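PDB 3FWT: macrophage migration inhibitory factor-like protein from Leishmania major, which belongs to the macrophage migration inhibitory factor family, small alpha/beta proteins that assemble as trimers. Local coordinates for residues N39-L52 against M96-C109. Numbering follows the deposited sequence.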
loop_
_atom_site.group_PDB
_atom_site.type_symbol
_atom_site.label_atom_id
_atom_site.label_comp_id
_atom_site.label_asym_id
_atom_site.label_seq_id
_atom_site.Cartn_x
_atom_site.Cartn_y
_atom_site.Cartn_z
ATOM N N ASN A 39 -1.640 -13.871 16.760
ATOM C CA ASN A 39 -1.295 -13.023 17.891
ATOM C C ASN A 39 -1.228 -11.559 17.511
ATOM O O ASN A 39 -1.740 -10.675 18.219
ATOM C CB ASN A 39 0.056 -13.478 18.483
ATOM C CG ASN A 39 0.007 -14.892 19.070
ATOM O OD1 ASN A 39 -1.049 -15.344 19.487
ATOM N ND2 ASN A 39 1.157 -15.561 19.169
ATOM N N LEU A 40 -0.620 -11.262 16.357
ATOM C CA LEU A 40 -0.660 -9.901 15.860
ATOM C C LEU A 40 -2.085 -9.381 15.616
ATOM O O LEU A 40 -2.386 -8.258 15.998
ATOM C CB LEU A 40 0.223 -9.739 14.594
ATOM C CG LEU A 40 1.726 -9.787 14.893
ATOM C CD1 LEU A 40 2.522 -9.780 13.549
ATOM C CD2 LEU A 40 2.098 -8.580 15.747
ATOM N N SER A 41 -2.926 -10.143 14.897
ATOM C CA SER A 41 -4.335 -9.725 14.680
ATOM C C SER A 41 -5.066 -9.425 16.034
ATOM O O SER A 41 -5.745 -8.381 16.204
ATOM C CB SER A 41 -5.068 -10.811 13.850
ATOM O OG SER A 41 -4.522 -10.679 12.513
ATOM N N ALA A 42 -4.865 -10.308 16.993
ATOM C CA ALA A 42 -5.420 -10.074 18.385
ATOM C C ALA A 42 -4.952 -8.786 18.963
ATOM O O ALA A 42 -5.746 -8.012 19.461
ATOM C CB ALA A 42 -4.989 -11.192 19.308
ATOM N N ALA A 43 -3.630 -8.527 18.909
ATOM C CA ALA A 43 -3.085 -7.276 19.453
ATOM C C ALA A 43 -3.546 -6.030 18.765
ATOM O O ALA A 43 -4.043 -5.116 19.441
ATOM C CB ALA A 43 -1.501 -7.347 19.558
ATOM N N TYR A 44 -3.444 -5.979 17.414
ATOM C CA TYR A 44 -4.015 -4.907 16.654
ATOM C C TYR A 44 -5.487 -4.624 16.997
ATOM O O TYR A 44 -5.890 -3.491 16.964
ATOM C CB TYR A 44 -3.928 -5.233 15.152
ATOM C CG TYR A 44 -2.458 -5.314 14.649
ATOM C CD1 TYR A 44 -1.407 -4.792 15.378
ATOM C CD2 TYR A 44 -2.194 -5.826 13.382
ATOM C CE1 TYR A 44 -0.055 -4.848 14.874
ATOM C CE2 TYR A 44 -0.961 -5.886 12.870
ATOM C CZ TYR A 44 0.140 -5.418 13.607
ATOM O OH TYR A 44 1.398 -5.484 13.000
ATOM N N GLY A 45 -6.273 -5.663 17.219
ATOM C CA GLY A 45 -7.729 -5.515 17.451
ATOM C C GLY A 45 -7.930 -4.755 18.747
ATOM O O GLY A 45 -8.728 -3.870 18.798
ATOM N N MET A 46 -7.204 -5.129 19.795
ATOM C CA MET A 46 -7.255 -4.439 21.061
ATOM C C MET A 46 -6.828 -2.997 20.933
ATOM O O MET A 46 -7.481 -2.099 21.428
ATOM C CB MET A 46 -6.244 -5.048 22.026
ATOM C CG MET A 46 -6.739 -6.073 22.998
ATOM S SD MET A 46 -5.752 -5.909 24.542
ATOM C CE MET A 46 -4.058 -6.207 23.963
ATOM N N ILE A 47 -5.658 -2.779 20.346
ATOM C CA ILE A 47 -5.159 -1.452 20.144
ATOM C C ILE A 47 -6.162 -0.575 19.416
ATOM O O ILE A 47 -6.334 0.591 19.788
ATOM C CB ILE A 47 -3.834 -1.499 19.345
ATOM C CG1 ILE A 47 -2.779 -2.272 20.186
ATOM C CG2 ILE A 47 -3.431 -0.092 18.970
ATOM C CD1 ILE A 47 -1.515 -2.851 19.392
ATOM N N CYS A 48 -6.781 -1.115 18.360
ATOM C CA CYS A 48 -7.803 -0.368 17.643
ATOM C C CYS A 48 -9.046 -0.098 18.508
ATOM O O CYS A 48 -9.524 1.032 18.564
ATOM C CB CYS A 48 -8.197 -1.097 16.380
ATOM S SG CYS A 48 -6.882 -0.938 15.142
ATOM N N ARG A 49 -9.552 -1.132 19.190
ATOM C CA ARG A 49 -10.694 -0.901 20.037
ATOM C C ARG A 49 -10.447 0.114 21.132
ATOM O O ARG A 49 -11.269 1.023 21.296
ATOM C CB ARG A 49 -11.249 -2.198 20.618
ATOM C CG ARG A 49 -12.066 -2.866 19.533
ATOM C CD ARG A 49 -12.304 -4.318 19.795
ATOM N NE ARG A 49 -12.640 -4.982 18.546
ATOM C CZ ARG A 49 -11.937 -5.993 18.024
ATOM N NH1 ARG A 49 -10.882 -6.487 18.664
ATOM N NH2 ARG A 49 -12.325 -6.544 16.884
ATOM N N GLU A 50 -9.344 -0.025 21.868
ATOM C CA GLU A 50 -9.056 0.895 22.960
ATOM C C GLU A 50 -8.624 2.300 22.520
ATOM O O GLU A 50 -9.042 3.309 23.137
ATOM C CB GLU A 50 -8.043 0.278 23.951
ATOM C CG GLU A 50 -8.413 -1.116 24.393
ATOM C CD GLU A 50 -7.320 -1.847 25.217
ATOM O OE1 GLU A 50 -6.159 -1.378 25.227
ATOM O OE2 GLU A 50 -7.635 -2.913 25.828
ATOM N N GLU A 51 -7.805 2.409 21.465
ATOM C CA GLU A 51 -7.268 3.720 21.135
ATOM C C GLU A 51 -8.002 4.432 20.038
ATOM O O GLU A 51 -7.901 5.629 19.947
ATOM C CB GLU A 51 -5.747 3.733 20.793
ATOM C CG GLU A 51 -4.822 2.895 21.671
ATOM C CD GLU A 51 -4.641 3.467 23.063
ATOM O OE1 GLU A 51 -4.254 2.702 23.967
ATOM O OE2 GLU A 51 -4.879 4.699 23.220
ATOM N N LEU A 52 -8.721 3.711 19.174
ATOM C CA LEU A 52 -9.170 4.361 17.955
ATOM C C LEU A 52 -10.613 4.764 18.096
ATOM O O LEU A 52 -11.050 5.744 17.497
ATOM C CB LEU A 52 -8.912 3.513 16.699
ATOM C CG LEU A 52 -9.011 4.310 15.418
ATOM C CD1 LEU A 52 -8.224 5.647 15.492
ATOM C CD2 LEU A 52 -8.524 3.489 14.248
ATOM N N MET A 96 -0.850 7.331 20.374
ATOM C CA MET A 96 -1.054 6.274 21.358
ATOM C C MET A 96 -0.888 4.865 20.741
ATOM O O MET A 96 -0.460 3.891 21.412
ATOM C CB MET A 96 -2.412 6.387 22.045
ATOM C CG MET A 96 -2.644 7.615 22.913
ATOM S SD MET A 96 -1.487 7.709 24.313
ATOM C CE MET A 96 -0.579 9.042 23.606
ATOM N N MET A 97 -1.165 4.781 19.446
ATOM C CA MET A 97 -1.219 3.485 18.796
ATOM C C MET A 97 0.188 2.987 18.459
ATOM O O MET A 97 0.485 1.830 18.590
ATOM C CB MET A 97 -2.063 3.610 17.543
ATOM C CG MET A 97 -3.563 3.795 17.844
ATOM S SD MET A 97 -4.551 4.012 16.379
ATOM C CE MET A 97 -4.615 2.282 15.781
ATOM N N THR A 98 1.036 3.866 17.965
ATOM C CA THR A 98 2.347 3.453 17.463
ATOM C C THR A 98 3.164 2.616 18.453
ATOM O O THR A 98 3.661 1.537 18.114
ATOM C CB THR A 98 3.074 4.695 17.023
ATOM O OG1 THR A 98 2.434 5.205 15.849
ATOM C CG2 THR A 98 4.573 4.465 16.772
ATOM N N PRO A 99 3.289 3.090 19.704
ATOM C CA PRO A 99 4.123 2.314 20.594
ATOM C C PRO A 99 3.532 0.918 20.855
ATOM O O PRO A 99 4.288 -0.021 21.063
ATOM C CB PRO A 99 4.214 3.181 21.880
ATOM C CG PRO A 99 3.353 4.393 21.642
ATOM C CD PRO A 99 3.041 4.465 20.172
ATOM N N ARG A 100 2.204 0.779 20.827
ATOM C CA ARG A 100 1.575 -0.543 20.994
ATOM C C ARG A 100 1.784 -1.438 19.780
ATOM O O ARG A 100 2.169 -2.586 19.950
ATOM C CB ARG A 100 0.105 -0.414 21.387
ATOM C CG ARG A 100 -0.023 0.446 22.690
ATOM C CD ARG A 100 -1.432 0.626 23.099
ATOM N NE ARG A 100 -2.007 -0.664 23.420
ATOM C CZ ARG A 100 -3.275 -0.870 23.764
ATOM N NH1 ARG A 100 -4.120 0.144 23.872
ATOM N NH2 ARG A 100 -3.689 -2.104 23.985
ATOM N N ILE A 101 1.634 -0.850 18.571
ATOM C CA ILE A 101 1.831 -1.607 17.357
ATOM C C ILE A 101 3.265 -2.110 17.298
ATOM O O ILE A 101 3.499 -3.331 17.085
ATOM C CB ILE A 101 1.476 -0.720 16.164
ATOM C CG1 ILE A 101 -0.071 -0.563 16.118
ATOM C CG2 ILE A 101 2.036 -1.227 14.804
ATOM C CD1 ILE A 101 -0.445 0.554 15.097
ATOM N N ALA A 102 4.211 -1.197 17.530
ATOM C CA ALA A 102 5.622 -1.516 17.510
ATOM C C ALA A 102 5.947 -2.560 18.587
ATOM O O ALA A 102 6.657 -3.505 18.276
ATOM C CB ALA A 102 6.464 -0.255 17.667
ATOM N N ALA A 103 5.423 -2.423 19.832
ATOM C CA ALA A 103 5.664 -3.437 20.871
ATOM C C ALA A 103 5.171 -4.821 20.447
ATOM O O ALA A 103 5.827 -5.834 20.649
ATOM C CB ALA A 103 4.986 -3.031 22.243
ATOM N N ALA A 104 3.968 -4.871 19.880
ATOM C CA ALA A 104 3.428 -6.135 19.408
ATOM C C ALA A 104 4.304 -6.754 18.332
ATOM O O ALA A 104 4.469 -7.986 18.335
ATOM C CB ALA A 104 1.878 -5.955 18.886
ATOM N N ILE A 105 4.838 -5.937 17.402
ATOM C CA ILE A 105 5.768 -6.472 16.330
ATOM C C ILE A 105 7.058 -6.969 16.944
ATOM O O ILE A 105 7.602 -8.060 16.619
ATOM C CB ILE A 105 6.110 -5.402 15.299
ATOM C CG1 ILE A 105 4.880 -5.017 14.475
ATOM C CG2 ILE A 105 7.191 -5.901 14.363
ATOM C CD1 ILE A 105 4.349 -6.219 13.882
ATOM N N THR A 106 7.562 -6.186 17.888
ATOM C CA THR A 106 8.809 -6.675 18.545
ATOM C C THR A 106 8.635 -8.020 19.253
ATOM O O THR A 106 9.475 -8.971 19.193
ATOM C CB THR A 106 9.365 -5.595 19.517
ATOM O OG1 THR A 106 9.653 -4.385 18.784
ATOM C CG2 THR A 106 10.650 -6.126 20.156
ATOM N N LYS A 107 7.551 -8.145 19.993
ATOM C CA LYS A 107 7.262 -9.409 20.676
ATOM C C LYS A 107 7.060 -10.569 19.719
ATOM O O LYS A 107 7.583 -11.672 19.932
ATOM C CB LYS A 107 6.017 -9.251 21.541
ATOM C CG LYS A 107 5.631 -10.507 22.446
ATOM C CD LYS A 107 4.328 -10.171 23.185
ATOM C CE LYS A 107 4.207 -10.989 24.476
ATOM N NZ LYS A 107 3.912 -10.049 25.613
ATOM N N GLU A 108 6.291 -10.371 18.655
ATOM C CA GLU A 108 5.983 -11.552 17.869
ATOM C C GLU A 108 7.109 -11.821 16.902
ATOM O O GLU A 108 7.318 -12.973 16.506
ATOM C CB GLU A 108 4.703 -11.391 17.067
ATOM C CG GLU A 108 3.407 -11.315 17.909
ATOM C CD GLU A 108 3.256 -12.409 18.953
ATOM O OE1 GLU A 108 3.450 -13.612 18.632
ATOM O OE2 GLU A 108 2.974 -12.017 20.129
ATOM N N CYS A 109 7.831 -10.771 16.505
ATOM C CA CYS A 109 8.811 -10.951 15.381
ATOM C C CYS A 109 10.268 -10.699 15.695
ATOM O O CYS A 109 11.130 -10.923 14.810
ATOM C CB CYS A 109 8.460 -10.072 14.165
ATOM S SG CYS A 109 6.763 -10.116 13.563
#
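Arg100 reaches across from segment 96-109 and lies among Met46, Ile47, Glu50 and Glu51 of segment 39-52 as a knob in a hole. Its chain bends at chi3 (63°), which lays one face of the guanidinium over Ile47 CG1 and turns the edge to two carboxylates. Arg100 NH1 and NH2 both grip Glu50 OE1, each at 2.9 Å. Arg100 NH1 also donates to Glu51 OE1 at 2.6 Å, on its anti lone pair, nearly in the guanidinium plane. This salt-bridge network probably fixes the rotation of the guanidinium, with Ile47 CG1 over the rim of one face. Ile47 CD1 packs on Arg100 CB at 3.5 Å. Met97 is a second knob, its CE 4.0 Å from Cys48 SG. Further along, Ala43 CB and Ala104 CB meet at 3.7 Å. Ile105 CD1 comes to the edge of the Tyr44 ring, whose OH hydrogen-bonds Thr26 of strand 22-28. Leu40 is the third knob, its CD2 3.8 Å from Ile105 CD1. At the far end Asn39 ND2 donates to Glu108 OE1, from above the carboxylate plane. The two segments run antiparallel, their axes approaching to 9.9 Å, with Tyr44 and Ile101 turned to the beta-sheet, as in the two-helix layer of the MIF fold.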